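Local coordinates for sugar kinase, pfkB family (Thermotoga maritima, PDB 2AJR), which probably phosphorylates a sugar phosphate such as fructose 1-phosphate with ATP, as a magnesium-binding kinase of the PfkB carbohydrate kinase family, at residues Thr18-Leu23 / Pro124-Thr129. Sequence-based numbering, arbitrary orientation.
Sequences TLNPAL and PGPDVT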
ATOM      1  N   THR A  18     -20.549   7.865  -0.044  1.00 30.56           N
ATOM      2  CA  THR A  18     -19.399   7.121   0.472  1.00 30.66           C
ATOM      3  C   THR A  18     -18.538   8.130   1.208  1.00 29.80           C
ATOM      4  O   THR A  18     -17.682   8.779   0.620  1.00 32.77           O
ATOM      5  CB  THR A  18     -18.576   6.499  -0.679  1.00 32.48           C
ATOM      6  OG1 THR A  18     -19.438   5.721  -1.518  1.00 36.35           O
ATOM      7  CG2 THR A  18     -17.439   5.653  -0.141  1.00 27.85           C
ATOM      8  N   LEU A  19     -18.780   8.300   2.494  1.00 29.84           N
ATOM      9  CA  LEU A  19     -18.089   9.327   3.234  1.00 29.03           C
ATOM     10  C   LEU A  19     -16.610   9.024   3.352  1.00 29.66           C
ATOM     11  O   LEU A  19     -15.806   9.948   3.520  1.00 30.88           O
ATOM     12  CB  LEU A  19     -18.730   9.528   4.606  1.00 27.49           C
ATOM     13  CG  LEU A  19     -20.159  10.079   4.549  1.00 28.22           C
ATOM     14  CD1 LEU A  19     -20.591  10.583   5.915  1.00 22.39           C
ATOM     15  CD2 LEU A  19     -20.293  11.193   3.511  1.00 20.33           C
ATOM     16  N   ASN A  20     -16.253   7.744   3.245  1.00 30.86           N
ATOM     17  CA  ASN A  20     -14.866   7.296   3.386  1.00 30.61           C
ATOM     18  C   ASN A  20     -14.420   6.412   2.206  1.00 31.09           C
ATOM     19  O   ASN A  20     -14.194   5.223   2.364  1.00 30.57           O
ATOM     20  CB  ASN A  20     -14.718   6.554   4.716  1.00 29.43           C
ATOM     21  CG  ASN A  20     -13.266   6.525   5.232  1.00 34.95           C
ATOM     22  OD1 ASN A  20     -12.373   7.149   4.661  1.00 30.13           O
ATOM     23  ND2 ASN A  20     -13.038   5.786   6.330  1.00 32.88           N
ATOM     24  N   PRO A  21     -14.258   7.003   1.020  1.00 32.41           N
ATOM     25  CA  PRO A  21     -13.845   6.216  -0.137  1.00 33.64           C
ATOM     26  C   PRO A  21     -12.462   5.639   0.007  1.00 34.01           C
ATOM     27  O   PRO A  21     -11.691   6.100   0.844  1.00 35.31           O
ATOM     28  CB  PRO A  21     -13.791   7.248  -1.267  1.00 33.68           C
ATOM     29  CG  PRO A  21     -14.566   8.407  -0.780  1.00 34.78           C
ATOM     30  CD  PRO A  21     -14.372   8.431   0.688  1.00 32.35           C
ATOM     31  N   ALA A  22     -12.128   4.659  -0.829  1.00 33.94           N
ATOM     32  CA  ALA A  22     -10.776   4.112  -0.824  1.00 33.32           C
ATOM     33  C   ALA A  22     -10.336   3.709  -2.222  1.00 34.48           C
ATOM     34  O   ALA A  22     -11.163   3.403  -3.063  1.00 37.65           O
ATOM     35  CB  ALA A  22     -10.690   2.938   0.127  1.00 30.89           C
ATOM     36  N   LEU A  23      -9.032   3.760  -2.469  1.00 34.29           N
ATOM     37  CA  LEU A  23      -8.419   3.015  -3.554  1.00 35.39           C
ATOM     38  C   LEU A  23      -8.067   1.632  -3.029  1.00 35.50           C
ATOM     39  O   LEU A  23      -7.352   1.503  -2.050  1.00 38.75           O
ATOM     40  CB  LEU A  23      -7.147   3.704  -4.028  1.00 36.22           C
ATOM     41  CG  LEU A  23      -7.414   4.947  -4.855  1.00 40.21           C
ATOM     42  CD1 LEU A  23      -6.169   5.803  -4.933  1.00 45.55           C
ATOM     43  CD2 LEU A  23      -7.882   4.525  -6.232  1.00 39.53           C
ATOM     44  N   PRO A 124      -7.655   4.504   7.847  1.00 33.00           N
ATOM     45  CA  PRO A 124      -8.825   5.174   8.407  1.00 33.17           C
ATOM     46  C   PRO A 124      -9.445   6.251   7.523  1.00 34.19           C
ATOM     47  O   PRO A 124     -10.617   6.553   7.690  1.00 35.66           O
ATOM     48  CB  PRO A 124      -8.260   5.809   9.680  1.00 34.41           C
ATOM     49  CG  PRO A 124      -6.843   6.108   9.337  1.00 31.43           C
ATOM     50  CD  PRO A 124      -6.393   4.993   8.439  1.00 32.71           C
ATOM     51  N   GLY A 125      -8.667   6.860   6.630  1.00 34.20           N
ATOM     52  CA  GLY A 125      -9.148   7.989   5.846  1.00 34.25           C
ATOM     53  C   GLY A 125      -8.695   9.316   6.422  1.00 34.20           C
ATOM     54  O   GLY A 125      -8.176   9.363   7.521  1.00 35.07           O
ATOM     55  N   PRO A 126      -8.932  10.413   5.688  1.00 36.84           N
ATOM     56  CA  PRO A 126      -8.492  11.747   6.108  1.00 37.24           C
ATOM     57  C   PRO A 126      -9.355  12.338   7.209  1.00 38.28           C
ATOM     58  O   PRO A 126     -10.518  11.990   7.325  1.00 38.20           O
ATOM     59  CB  PRO A 126      -8.686  12.584   4.851  1.00 35.36           C
ATOM     60  CG  PRO A 126      -9.844  11.935   4.179  1.00 35.81           C
ATOM     61  CD  PRO A 126      -9.691  10.462   4.422  1.00 35.63           C
ATOM     62  N   ASP A 127      -8.775  13.236   7.994  1.00 39.44           N
ATOM     63  CA  ASP A 127      -9.547  14.091   8.889  1.00 40.25           C
ATOM     64  C   ASP A 127     -10.390  15.049   8.067  1.00 40.39           C
ATOM     65  O   ASP A 127      -9.862  15.780   7.235  1.00 41.57           O
ATOM     66  CB  ASP A 127      -8.631  14.950   9.778  1.00 40.64           C
ATOM     67  CG  ASP A 127      -8.086  14.209  10.978  1.00 38.16           C
ATOM     68  OD1 ASP A 127      -8.278  12.984  11.097  1.00 42.44           O
ATOM     69  OD2 ASP A 127      -7.432  14.878  11.803  1.00 42.86           O
ATOM     70  N   VAL A 128     -11.691  15.064   8.319  1.00 41.39           N
ATOM     71  CA  VAL A 128     -12.578  16.022   7.695  1.00 41.00           C
ATOM     72  C   VAL A 128     -12.978  17.066   8.727  1.00 39.90           C
ATOM     73  O   VAL A 128     -13.311  16.742   9.857  1.00 42.23           O
ATOM     74  CB  VAL A 128     -13.799  15.310   7.129  1.00 42.72           C
ATOM     75  CG1 VAL A 128     -14.805  16.313   6.597  1.00 44.24           C
ATOM     76  CG2 VAL A 128     -13.359  14.313   6.028  1.00 42.41           C
ATOM     77  N   THR A 129     -12.910  18.326   8.333  1.00 39.86           N
ATOM     78  CA  THR A 129     -13.270  19.432   9.205  1.00 38.79           C
ATOM     79  C   THR A 129     -14.778  19.662   9.200  1.00 40.40           C
ATOM     80  O   THR A 129     -15.514  19.044   8.422  1.00 40.53           O
ATOM     81  CB  THR A 129     -12.614  20.729   8.742  1.00 38.15           C
ATOM     82  OG1 THR A 129     -13.250  21.178   7.536  1.00 32.35           O
ATOM     83  CG2 THR A 129     -11.110  20.535   8.515  1.00 34.13           C
TER
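In this ribokinase-like fold of the PfkB family, the turn carrying the chain from strand 14-18 of the large sheet into strand 22-28 of the small four-stranded sheet meets the loop that leads back from that small sheet, after strand 117-122, to helix 130-144. One side chain of the turn, Asn20, makes the direct contact with Pro124 and Gly125. Its amide nitrogen ND2 donates a hydrogen bond to Pro124 O at 2.9 Å, with an N-H...O angle of 150°. The bond is oblique at the carbonyl, the donor standing above its plane, 47° out of it, whereas the acceptor is only modestly tilted from the Asn20 amide plane. CG lies anti to the backbone N (chi1 -157°), which extends the amide across to the backbone of Pro124 and Gly125. ND2 also bonds to Ser155 OG, so two partners constrain the rotation of the amide, while the backbone O of Asn20 receives a bond from Arg105 NH2. Asn20 is buried; the loop it meets also reaches the second subunit, whose Lys45 bonds to Gly125 O and forms a salt bridge with Asp127. Gly125, in a positive-phi conformation and without a side chain, brings its CA to 3.5 Å from Asn20 OD1.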